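Local coordinates for branched-chain amino acid aminotransferase (Thermoproteus uzoniensis, PDB 5CE8), which probably transfers the amino group of leucine, isoleucine or valine to 2-oxoglutarate, using pyridoxal 5'-phosphate as cofactor, at residues A[142-147]-A[184-189]; A[253-258]-A[273-278]; A[146-151]-A[174-179]; A[101-106]-A[131-136]. All blocks are in the same frame, centred on the assembly; numbering follows the deposited sequence.

Contact 1 of 4, residues A[142-147]-A[184-189]; sequences VRAAVV and EAIMLN
Strands 142-146 and 184-188 form a parallel pair whose grip is tightest in the middle. At the start it is slack: Glu184 N gives only a weak bond to Arg143 O (3.4 Å), and the Glu184 carboxylate folds back so that OE2 takes Ala185 N on its anti lone pair, with Ser198 and Arg178 as further partners. The middle is tight. Ile186 is held at both backbone ends, its N donating to Ala145 O (2.9 Å) and its O accepting Val147 N almost along the C=O axis (3.0 Å). Beside this ladder Ile186 CD1 rests on Ala144 CB (3.8 Å). Val146 CG1, anti to its own N, meets Leu188 CG at 3.8 Å, the two side chains crossing at about a right angle. Next along, Val147 forks its methyls: CG1 touches Ala185 CB (3.7 Å) and CG2 reaches Met187 CG (3.7 Å). There the backbones part, and one water joins Val147 O to Leu188 N. Helix 167-179 completes the beta-alpha-beta unit by packing on Val147 and Met187, while strands 265-270 and 194-197 flank the pair, the former beside 142-146 and the latter beside 184-188.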
# COMPACT_ATOMS: atom_id res chain seq x y z
N VAL A 142 20.35 8.91 -23.87
CA VAL A 142 19.47 9.91 -23.29
C VAL A 142 19.64 10.00 -21.77
O VAL A 142 20.19 9.15 -21.19
CB VAL A 142 18.03 9.54 -23.57
CG1 VAL A 142 17.67 9.64 -25.09
CG2 VAL A 142 17.69 8.21 -23.01
N ARG A 143 19.23 11.11 -21.18
CA ARG A 143 19.35 11.36 -19.75
C ARG A 143 17.95 11.14 -19.28
O ARG A 143 16.99 11.66 -19.90
CB ARG A 143 19.85 12.79 -19.52
CG ARG A 143 21.23 13.06 -20.14
CD ARG A 143 21.81 14.39 -19.79
NE ARG A 143 21.09 15.41 -20.52
CZ ARG A 143 20.04 16.13 -20.09
NH1 ARG A 143 19.55 16.05 -18.85
NH2 ARG A 143 19.47 16.96 -20.94
N ALA A 144 17.82 10.36 -18.22
CA ALA A 144 16.54 10.05 -17.66
C ALA A 144 16.36 10.47 -16.20
O ALA A 144 17.34 10.67 -15.46
CB ALA A 144 16.30 8.56 -17.87
N ALA A 145 15.12 10.77 -15.82
CA ALA A 145 14.74 11.15 -14.51
C ALA A 145 13.69 10.20 -13.99
O ALA A 145 12.73 9.85 -14.68
CB ALA A 145 14.24 12.57 -14.46
N VAL A 146 13.86 9.71 -12.77
CA VAL A 146 12.70 8.96 -12.15
C VAL A 146 11.70 10.03 -11.80
O VAL A 146 12.04 11.03 -11.09
CB VAL A 146 13.02 8.15 -10.79
CG1 VAL A 146 11.75 7.42 -10.38
CG2 VAL A 146 14.23 7.14 -10.98
N VAL A 147 10.47 9.87 -12.29
CA VAL A 147 9.42 10.83 -12.04
C VAL A 147 8.56 10.66 -10.80
O VAL A 147 8.60 9.62 -10.10
CB VAL A 147 8.52 11.02 -13.27
CG1 VAL A 147 9.32 11.52 -14.37
CG2 VAL A 147 7.80 9.74 -13.71
N GLU A 184 13.80 11.66 -21.16
CA GLU A 184 12.74 10.68 -20.93
C GLU A 184 12.57 10.41 -19.42
O GLU A 184 13.49 10.69 -18.57
CB GLU A 184 13.03 9.31 -21.66
CG GLU A 184 11.90 8.23 -21.65
CD GLU A 184 10.56 8.82 -22.16
OE1 GLU A 184 10.38 8.75 -23.39
OE2 GLU A 184 9.79 9.51 -21.38
N ALA A 185 11.39 9.86 -19.15
CA ALA A 185 10.95 9.47 -17.81
C ALA A 185 11.22 8.08 -17.49
O ALA A 185 11.13 7.26 -18.34
CB ALA A 185 9.48 9.69 -17.63
N ILE A 186 11.46 7.79 -16.21
CA ILE A 186 11.35 6.41 -15.69
C ILE A 186 10.27 6.45 -14.66
O ILE A 186 10.30 7.27 -13.81
CB ILE A 186 12.70 5.85 -15.07
CG1 ILE A 186 13.63 5.33 -16.19
CG2 ILE A 186 12.48 4.59 -14.23
CD1 ILE A 186 15.03 5.57 -15.90
N MET A 187 9.42 5.41 -14.62
CA MET A 187 8.34 5.37 -13.72
C MET A 187 8.46 4.14 -12.84
O MET A 187 8.71 3.00 -13.36
CB MET A 187 6.98 5.24 -14.49
CG MET A 187 6.44 6.58 -14.99
SD MET A 187 4.70 6.47 -15.58
CE MET A 187 5.21 5.83 -17.06
N LEU A 188 8.34 4.37 -11.55
CA LEU A 188 8.20 3.32 -10.53
C LEU A 188 6.75 2.83 -10.53
O LEU A 188 5.84 3.60 -10.78
CB LEU A 188 8.54 3.85 -9.19
CG LEU A 188 9.92 4.43 -9.01
CD1 LEU A 188 10.32 4.67 -7.55
CD2 LEU A 188 10.97 3.49 -9.65
N ASN A 189 6.53 1.55 -10.24
CA ASN A 189 5.18 1.05 -9.95
C ASN A 189 4.68 1.40 -8.48
O ASN A 189 5.41 2.07 -7.71
CB ASN A 189 5.04 -0.42 -10.30
CG ASN A 189 5.79 -1.35 -9.33
OD1 ASN A 189 6.54 -0.88 -8.42
ND2 ASN A 189 5.77 -2.63 -9.66
O HOH W 1 7.69 6.89 -10.52

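Contact 2 of 4, residues A[253-258]-A[273-278]; sequences DEAFFV and RVLQRG
The innermost layer of this contact is a side-chain amide meeting a main-chain carbonyl. Gln276 NE2 donates to Asp253 O at 3.0 Å, nearly straight at 165°. The acceptor lies in the plane of the amide, yet the donor stands well above the carbonyl plane instead of on a lone pair. An extended chain beyond CG carries the amide there. Next to it the Glu254 side chain crosses that of Gln276 obliquely and lays its carboxylate over Gly278, OE1 coming within 3.2 Å of CA, an approach possible because glycine has no side chain there. The apolar share is small: Ala255 CB against Leu275 CD1 at 3.8 Å.

Two waters form the next layer. One donates a hydrogen bond to Asp253 O and accepts from Gln276 N (3.1 Å); the other accepts from Ala255 N (2.9 Å) and donates to Gln276 O (2.8 Å). Further out, Thr281 OG1 and Ile280 N fix the Glu254 carboxylate. Gly278 is the N-cap of helix 279-292, so the positive end of that helix probably steadies the charge. Asp253 and Glu254 form a classic beta bulge opposite Val205 of strand 201-206. The contact thus ties the start of strand 254-259, which pairs with strands 201-206 and 265-270, to the connection running from strand 273-274 into helix 279-292.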
# COMPACT_ATOMS: atom_id res chain seq x y z
N ASP A 253 25.83 -1.20 -14.38
CA ASP A 253 26.89 -1.09 -15.39
C ASP A 253 26.43 -0.47 -16.68
O ASP A 253 27.18 0.28 -17.31
CB ASP A 253 27.49 -2.49 -15.67
CG ASP A 253 28.07 -3.13 -14.38
OD1 ASP A 253 28.59 -2.37 -13.55
OD2 ASP A 253 27.94 -4.36 -14.19
N GLU A 254 25.17 -0.68 -17.00
CA GLU A 254 24.52 -0.16 -18.23
C GLU A 254 23.05 -0.20 -18.08
O GLU A 254 22.50 -0.94 -17.22
CB GLU A 254 24.78 -0.97 -19.56
CG GLU A 254 26.07 -1.66 -19.78
CD GLU A 254 26.12 -2.43 -21.08
OE1 GLU A 254 25.54 -1.95 -22.13
OE2 GLU A 254 26.82 -3.47 -21.06
N ALA A 255 22.39 0.58 -18.93
CA ALA A 255 20.92 0.71 -18.99
C ALA A 255 20.48 1.19 -20.34
O ALA A 255 21.20 1.91 -21.05
CB ALA A 255 20.37 1.65 -17.92
N PHE A 256 19.36 0.67 -20.75
CA PHE A 256 18.73 1.07 -22.00
C PHE A 256 17.20 0.87 -22.02
O PHE A 256 16.64 0.00 -21.35
CB PHE A 256 19.38 0.36 -23.20
CG PHE A 256 19.31 -1.14 -23.23
CD1 PHE A 256 20.24 -1.90 -22.54
CD2 PHE A 256 18.36 -1.82 -23.99
CE1 PHE A 256 20.26 -3.32 -22.62
CE2 PHE A 256 18.39 -3.20 -24.08
CZ PHE A 256 19.29 -3.97 -23.34
N PHE A 257 16.57 1.71 -22.81
CA PHE A 257 15.16 1.65 -23.16
C PHE A 257 15.00 0.94 -24.51
O PHE A 257 15.88 1.03 -25.42
CB PHE A 257 14.62 3.03 -23.45
CG PHE A 257 14.41 3.90 -22.26
CD1 PHE A 257 13.53 3.56 -21.29
CD2 PHE A 257 15.09 5.16 -22.15
CE1 PHE A 257 13.28 4.42 -20.23
CE2 PHE A 257 14.87 5.98 -21.08
CZ PHE A 257 13.94 5.62 -20.11
N VAL A 258 13.85 0.25 -24.65
CA VAL A 258 13.48 -0.47 -25.87
C VAL A 258 12.00 -0.16 -26.14
O VAL A 258 11.21 0.05 -25.16
CB VAL A 258 13.79 -2.00 -25.83
CG1 VAL A 258 15.23 -2.23 -25.42
CG2 VAL A 258 12.87 -2.72 -24.89
N ARG A 273 23.29 10.64 -12.16
CA ARG A 273 24.25 9.52 -12.08
C ARG A 273 24.56 9.04 -13.50
O ARG A 273 23.69 8.44 -14.22
CB ARG A 273 23.70 8.34 -11.29
CG ARG A 273 23.85 8.21 -9.75
CD ARG A 273 22.81 9.02 -9.09
NE ARG A 273 22.55 8.99 -7.67
CZ ARG A 273 21.71 9.90 -7.14
NH1 ARG A 273 21.11 10.78 -7.96
NH2 ARG A 273 21.37 9.93 -5.85
N VAL A 274 25.81 9.25 -13.88
CA VAL A 274 26.34 8.90 -15.19
C VAL A 274 26.43 7.41 -15.38
O VAL A 274 26.77 6.70 -14.46
CB VAL A 274 27.68 9.58 -15.47
CG1 VAL A 274 28.33 9.02 -16.79
CG2 VAL A 274 27.42 11.10 -15.53
N LEU A 275 26.03 6.91 -16.56
CA LEU A 275 26.28 5.50 -16.89
C LEU A 275 26.95 5.53 -18.22
O LEU A 275 26.52 6.27 -19.11
CB LEU A 275 25.01 4.63 -16.90
CG LEU A 275 24.00 4.82 -15.74
CD1 LEU A 275 22.70 4.15 -16.15
CD2 LEU A 275 24.42 4.26 -14.39
N GLN A 276 27.97 4.67 -18.38
CA GLN A 276 28.65 4.44 -19.68
C GLN A 276 27.66 4.05 -20.80
O GLN A 276 26.70 3.32 -20.54
CB GLN A 276 29.72 3.30 -19.55
CG GLN A 276 29.10 1.86 -19.70
CD GLN A 276 30.04 0.65 -19.72
OE1 GLN A 276 31.00 0.54 -20.57
NE2 GLN A 276 29.72 -0.34 -18.84
N ARG A 277 27.89 4.48 -22.05
CA ARG A 277 27.17 3.83 -23.17
C ARG A 277 27.86 2.42 -23.36
O ARG A 277 28.99 2.36 -23.85
CB ARG A 277 27.23 4.70 -24.42
CG ARG A 277 26.55 4.17 -25.69
CD ARG A 277 26.74 5.15 -26.86
NE ARG A 277 26.16 4.66 -28.11
N GLY A 278 27.24 1.33 -22.86
CA GLY A 278 27.97 0.06 -22.65
C GLY A 278 28.09 -0.94 -23.83
O GLY A 278 27.40 -0.82 -24.84
O HOH W 2 28.20 2.68 -16.08
O HOH W 3 24.01 2.78 -19.93

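Contact 3 of 4, residues A[146-151]-A[174-179]; sequences VVSWRR and AVEARA
Hydrogen bonds to one carboxylate dominate the meeting of loop 146-151 with helix 167-179. Glu176 reaches across fully extended, CG anti to the backbone N (chi1 -178°), and presents both oxygens to Ser148. OE1 takes Ser148 N on its syn lone pair at 3.0 Å, while OE2 uses its own syn lone pair for Ser148 OG at a very short 2.5 Å. A weak third bond runs from Ser148 N to OE2 (3.3 Å). The serine hydroxyl sits between its backbone N and carbonyl carbon (chi1 58°), which places OG and N side by side as a two-toothed donor that fixes the rotation of the carboxylate.

Water supplies a further link: it accepts from Trp149 NE1 (2.9 Å) and donates to Glu176 OE2 (3.0 Å). OE2 also comes close to Trp149 CD1 (3.1 Å), with the indole and carboxylate planes 55° apart.

Val147 runs alongside the glutamate, antiparallel to it, with Val147 CB against Glu176 OE1 (3.5 Å). The apolar contribution is modest, Val147 CG1 approaching Ala177 CB only to 4.3 Å.

Arg246 of the second subunit donates to Ser148 OG, makes a cation-pi contact with Trp149 and packs on Glu176, so the site belongs to a subunit interface. A carboxylate with so many donors on it is probably ionised, and the nearby arginine would reinforce that state. Donating to Glu176 and accepting from Arg246 of the second subunit, the Ser148 hydroxyl is probably polarised, in keeping with its short bond.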
# COMPACT_ATOMS: atom_id res chain seq x y z
N VAL A 146 13.86 9.71 -12.77
CA VAL A 146 12.70 8.96 -12.15
C VAL A 146 11.70 10.03 -11.80
O VAL A 146 12.04 11.03 -11.09
CB VAL A 146 13.02 8.15 -10.79
CG1 VAL A 146 11.75 7.42 -10.38
CG2 VAL A 146 14.23 7.14 -10.98
N VAL A 147 10.47 9.87 -12.29
CA VAL A 147 9.42 10.83 -12.04
C VAL A 147 8.56 10.66 -10.80
O VAL A 147 8.60 9.62 -10.10
CB VAL A 147 8.52 11.02 -13.27
CG1 VAL A 147 9.32 11.52 -14.37
CG2 VAL A 147 7.80 9.74 -13.71
N SER A 148 7.82 11.74 -10.47
CA SER A 148 6.98 11.76 -9.25
C SER A 148 5.72 10.89 -9.44
O SER A 148 5.17 10.50 -8.46
CB SER A 148 6.48 13.17 -8.88
OG SER A 148 5.70 13.73 -10.00
N TRP A 149 5.24 10.76 -10.69
CA TRP A 149 4.15 9.94 -11.10
C TRP A 149 4.44 8.46 -11.11
O TRP A 149 5.35 8.02 -11.71
CB TRP A 149 3.71 10.35 -12.55
CG TRP A 149 3.19 11.76 -12.57
CD1 TRP A 149 3.89 12.84 -12.95
CD2 TRP A 149 1.91 12.22 -12.20
NE1 TRP A 149 3.14 13.93 -12.82
CE2 TRP A 149 1.93 13.57 -12.27
CE3 TRP A 149 0.80 11.62 -11.65
CZ2 TRP A 149 0.81 14.39 -11.91
CZ3 TRP A 149 -0.30 12.38 -11.30
CH2 TRP A 149 -0.27 13.77 -11.43
N ARG A 150 3.64 7.67 -10.43
CA ARG A 150 3.78 6.25 -10.51
C ARG A 150 2.99 5.70 -11.68
O ARG A 150 1.98 6.27 -12.04
CB ARG A 150 3.27 5.61 -9.22
CG ARG A 150 3.96 6.10 -7.97
CD ARG A 150 5.46 5.71 -7.97
NE ARG A 150 6.17 5.92 -6.70
CZ ARG A 150 7.11 6.87 -6.44
NH1 ARG A 150 7.48 7.80 -7.32
NH2 ARG A 150 7.72 6.88 -5.23
N ARG A 151 3.48 4.60 -12.25
CA ARG A 151 2.72 3.84 -13.25
C ARG A 151 1.33 3.43 -12.75
O ARG A 151 1.15 2.93 -11.65
CB ARG A 151 3.52 2.59 -13.66
CG ARG A 151 2.98 1.69 -14.73
CD ARG A 151 3.04 2.14 -16.22
NE ARG A 151 2.76 0.94 -17.02
CZ ARG A 151 2.02 0.84 -18.14
NH1 ARG A 151 1.54 1.89 -18.76
NH2 ARG A 151 1.81 -0.37 -18.69
N ALA A 174 6.04 11.83 -19.07
CA ALA A 174 6.85 12.29 -20.18
C ALA A 174 7.08 13.79 -20.08
O ALA A 174 8.25 14.28 -20.20
CB ALA A 174 6.16 11.95 -21.47
N VAL A 175 6.02 14.52 -19.73
CA VAL A 175 6.09 15.97 -19.61
C VAL A 175 6.89 16.37 -18.41
O VAL A 175 7.69 17.31 -18.50
CB VAL A 175 4.69 16.60 -19.59
CG1 VAL A 175 4.67 18.09 -19.09
CG2 VAL A 175 4.05 16.41 -20.97
N GLU A 176 6.70 15.69 -17.29
CA GLU A 176 7.50 15.99 -16.13
C GLU A 176 8.98 15.90 -16.44
O GLU A 176 9.73 16.78 -16.13
CB GLU A 176 7.19 15.06 -14.95
CG GLU A 176 8.03 15.45 -13.70
CD GLU A 176 7.80 14.56 -12.52
OE1 GLU A 176 8.80 14.18 -11.83
OE2 GLU A 176 6.60 14.23 -12.29
N ALA A 177 9.42 14.84 -17.10
CA ALA A 177 10.83 14.73 -17.38
C ALA A 177 11.36 15.78 -18.39
O ALA A 177 12.41 16.42 -18.22
CB ALA A 177 11.13 13.28 -17.83
N ARG A 178 10.58 15.99 -19.42
CA ARG A 178 10.95 16.92 -20.47
C ARG A 178 10.87 18.35 -20.08
O ARG A 178 11.75 19.09 -20.49
CB ARG A 178 10.10 16.65 -21.69
CG ARG A 178 10.39 15.29 -22.29
CD ARG A 178 9.39 14.93 -23.39
NE ARG A 178 9.74 13.78 -24.18
CZ ARG A 178 9.69 12.53 -23.75
NH1 ARG A 178 9.36 12.28 -22.45
NH2 ARG A 178 10.00 11.53 -24.58
N ALA A 179 9.90 18.73 -19.24
CA ALA A 179 9.81 20.11 -18.66
C ALA A 179 11.14 20.56 -17.99
O ALA A 179 11.57 21.69 -18.17
CB ALA A 179 8.65 20.26 -17.68
O HOH W 4 4.56 16.39 -12.30

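Contact 4 of 4, residues A[101-106]-A[131-136]; sequences DLYIRP and IPFGKY
Tyr103 and Phe133 both have CG anti to the backbone N, Tyr103 with chi1 -174° and Phe133 with chi1 -159°; their CB atoms face each other, and the anti torsions carry the rings on from there side by side. The two CB atoms touch at 3.7 Å, and beyond them the Tyr103 ring turns an edge toward the face of Phe133, in an inclined edge-to-face pair with centroids 5.4 Å apart and planes at 50°.

The backbone beneath is the end of an antiparallel ladder. Tyr103 and Ile131 are a hydrogen-bonded pair: Tyr103 N reaches Ile131 O at 3.0 Å, nearly along the C=O axis, and Ile131 N returns to Tyr103 O at 3.0 Å. Leu102 and Pro132 are a non-hydrogen-bonded pair, a position where the proline needs no N-H for this partner strand. Past it, Phe133 N still finds Asp101 O (3.2 Å), though from above the carbonyl plane. A water donating to both Asp101 OD2 and Phe133 O links the two segments at the outer end of the pairing, while Asp101 OD1 is taken by Trp50 N.

Arg105 NH2 donates to Tyr103 OH at 2.8 Å; Asn37 and Tyr38 of the fourth subunit hold the same arginine at NH1. The Tyr103 side chain lies about 6 Å from the bound pyridoxal 5'-phosphate, so the cation probably polarises a phenol near the cofactor, though not in contact with it, and would help stabilise any negative charge on its oxygen.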
# COMPACT_ATOMS: atom_id res chain seq x y z
N ASP A 101 11.52 4.66 -44.05
CA ASP A 101 11.17 4.26 -42.66
C ASP A 101 9.88 4.97 -42.25
O ASP A 101 9.68 6.20 -42.49
CB ASP A 101 12.26 4.63 -41.65
CG ASP A 101 13.53 3.88 -41.84
OD1 ASP A 101 13.53 2.99 -42.68
OD2 ASP A 101 14.55 4.24 -41.17
N LEU A 102 8.99 4.17 -41.69
CA LEU A 102 7.67 4.58 -41.23
C LEU A 102 7.40 4.10 -39.82
O LEU A 102 7.98 3.10 -39.41
CB LEU A 102 6.61 3.92 -42.08
CG LEU A 102 6.59 4.09 -43.60
CD1 LEU A 102 5.42 3.24 -44.18
CD2 LEU A 102 6.55 5.57 -43.96
N TYR A 103 6.57 4.85 -39.12
CA TYR A 103 5.81 4.42 -37.96
C TYR A 103 4.36 4.32 -38.40
O TYR A 103 3.78 5.23 -38.97
CB TYR A 103 5.97 5.45 -36.88
CG TYR A 103 5.35 5.06 -35.57
CD1 TYR A 103 4.03 5.39 -35.30
CD2 TYR A 103 6.09 4.40 -34.60
CE1 TYR A 103 3.45 5.06 -34.10
CE2 TYR A 103 5.51 4.05 -33.38
CZ TYR A 103 4.22 4.43 -33.12
OH TYR A 103 3.59 4.03 -31.96
N ILE A 104 3.79 3.17 -38.18
CA ILE A 104 2.42 2.85 -38.48
C ILE A 104 1.55 2.80 -37.15
O ILE A 104 1.88 2.09 -36.17
CB ILE A 104 2.40 1.49 -39.18
CG1 ILE A 104 3.19 1.53 -40.54
CG2 ILE A 104 0.98 1.03 -39.45
CD1 ILE A 104 3.85 0.19 -40.84
N ARG A 105 0.49 3.58 -37.12
CA ARG A 105 -0.41 3.61 -35.98
C ARG A 105 -1.83 3.04 -36.23
O ARG A 105 -2.69 3.75 -36.88
CB ARG A 105 -0.62 5.04 -35.62
CG ARG A 105 -1.64 5.25 -34.49
CD ARG A 105 -1.42 4.52 -33.16
NE ARG A 105 -0.13 4.69 -32.49
CZ ARG A 105 0.20 5.67 -31.66
NH1 ARG A 105 -0.58 6.71 -31.37
NH2 ARG A 105 1.39 5.62 -31.12
N PRO A 106 -2.07 1.80 -35.79
CA PRO A 106 -3.44 1.26 -35.76
C PRO A 106 -4.10 1.77 -34.52
O PRO A 106 -3.50 1.67 -33.42
CB PRO A 106 -3.26 -0.25 -35.69
CG PRO A 106 -1.92 -0.51 -35.97
CD PRO A 106 -1.09 0.74 -35.76
N ILE A 131 3.15 6.80 -41.42
CA ILE A 131 3.76 8.05 -41.49
C ILE A 131 5.30 7.98 -41.55
O ILE A 131 5.94 7.19 -40.83
CB ILE A 131 3.19 8.95 -40.32
CG1 ILE A 131 4.23 9.33 -39.27
CG2 ILE A 131 1.95 8.32 -39.66
CD1 ILE A 131 3.73 10.35 -38.25
N PRO A 132 5.93 8.88 -42.33
CA PRO A 132 7.36 8.92 -42.30
C PRO A 132 7.84 9.20 -40.93
O PRO A 132 7.17 9.95 -40.21
CB PRO A 132 7.70 10.09 -43.21
CG PRO A 132 6.61 10.05 -44.19
CD PRO A 132 5.39 9.75 -43.38
N PHE A 133 8.95 8.58 -40.53
CA PHE A 133 9.43 8.69 -39.10
C PHE A 133 10.87 8.28 -39.00
O PHE A 133 11.23 7.18 -39.43
CB PHE A 133 8.57 7.79 -38.18
CG PHE A 133 8.60 8.15 -36.68
CD1 PHE A 133 8.01 9.32 -36.22
CD2 PHE A 133 9.16 7.27 -35.73
CE1 PHE A 133 7.97 9.62 -34.85
CE2 PHE A 133 9.12 7.56 -34.37
CZ PHE A 133 8.54 8.73 -33.92
N GLY A 134 11.71 9.20 -38.50
CA GLY A 134 13.08 8.92 -38.09
C GLY A 134 13.19 8.39 -36.65
O GLY A 134 12.43 7.47 -36.18
N LYS A 135 14.11 8.98 -35.90
CA LYS A 135 14.38 8.54 -34.49
C LYS A 135 13.47 9.24 -33.40
O LYS A 135 13.09 10.42 -33.59
CB LYS A 135 15.90 8.65 -34.22
CG LYS A 135 16.74 7.64 -35.05
N TYR A 136 13.11 8.50 -32.32
CA TYR A 136 12.32 9.02 -31.13
C TYR A 136 13.18 9.54 -29.95
O TYR A 136 12.78 10.46 -29.21
CB TYR A 136 11.38 7.92 -30.55
CG TYR A 136 10.33 8.40 -29.53
CD1 TYR A 136 9.51 9.50 -29.81
CD2 TYR A 136 10.10 7.72 -28.31
CE1 TYR A 136 8.51 9.93 -28.94
CE2 TYR A 136 9.11 8.17 -27.39
CZ TYR A 136 8.31 9.26 -27.73
OH TYR A 136 7.31 9.74 -26.90
O HOH W 5 13.64 6.02 -39.19

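How the contacts relate
Three of the four contacts are buried, yet their chemistry differs with their place in the fold. Contacts 1 and 3 share Val146 and Val147 and lie within one beta-alpha-beta unit: contact 1 is buried parallel-sheet pairing with aliphatic flanks, whereas contact 3 ties loop to helix through a carboxylate at a subunit interface. Glu184 and Arg178 bridge them by a salt bridge. Contact 2 belongs to the same mixed sheet as contact 1, which Phe257 touches, but uses amide, carboxylate and water at a sheet-to-helix transition, with Asp253 and Gln276 exposed. Contact 4, partly buried, lies in the separate antiparallel sheet and adds an aromatic pair; Tyr136 makes its slight touch with contacts 1 and 3.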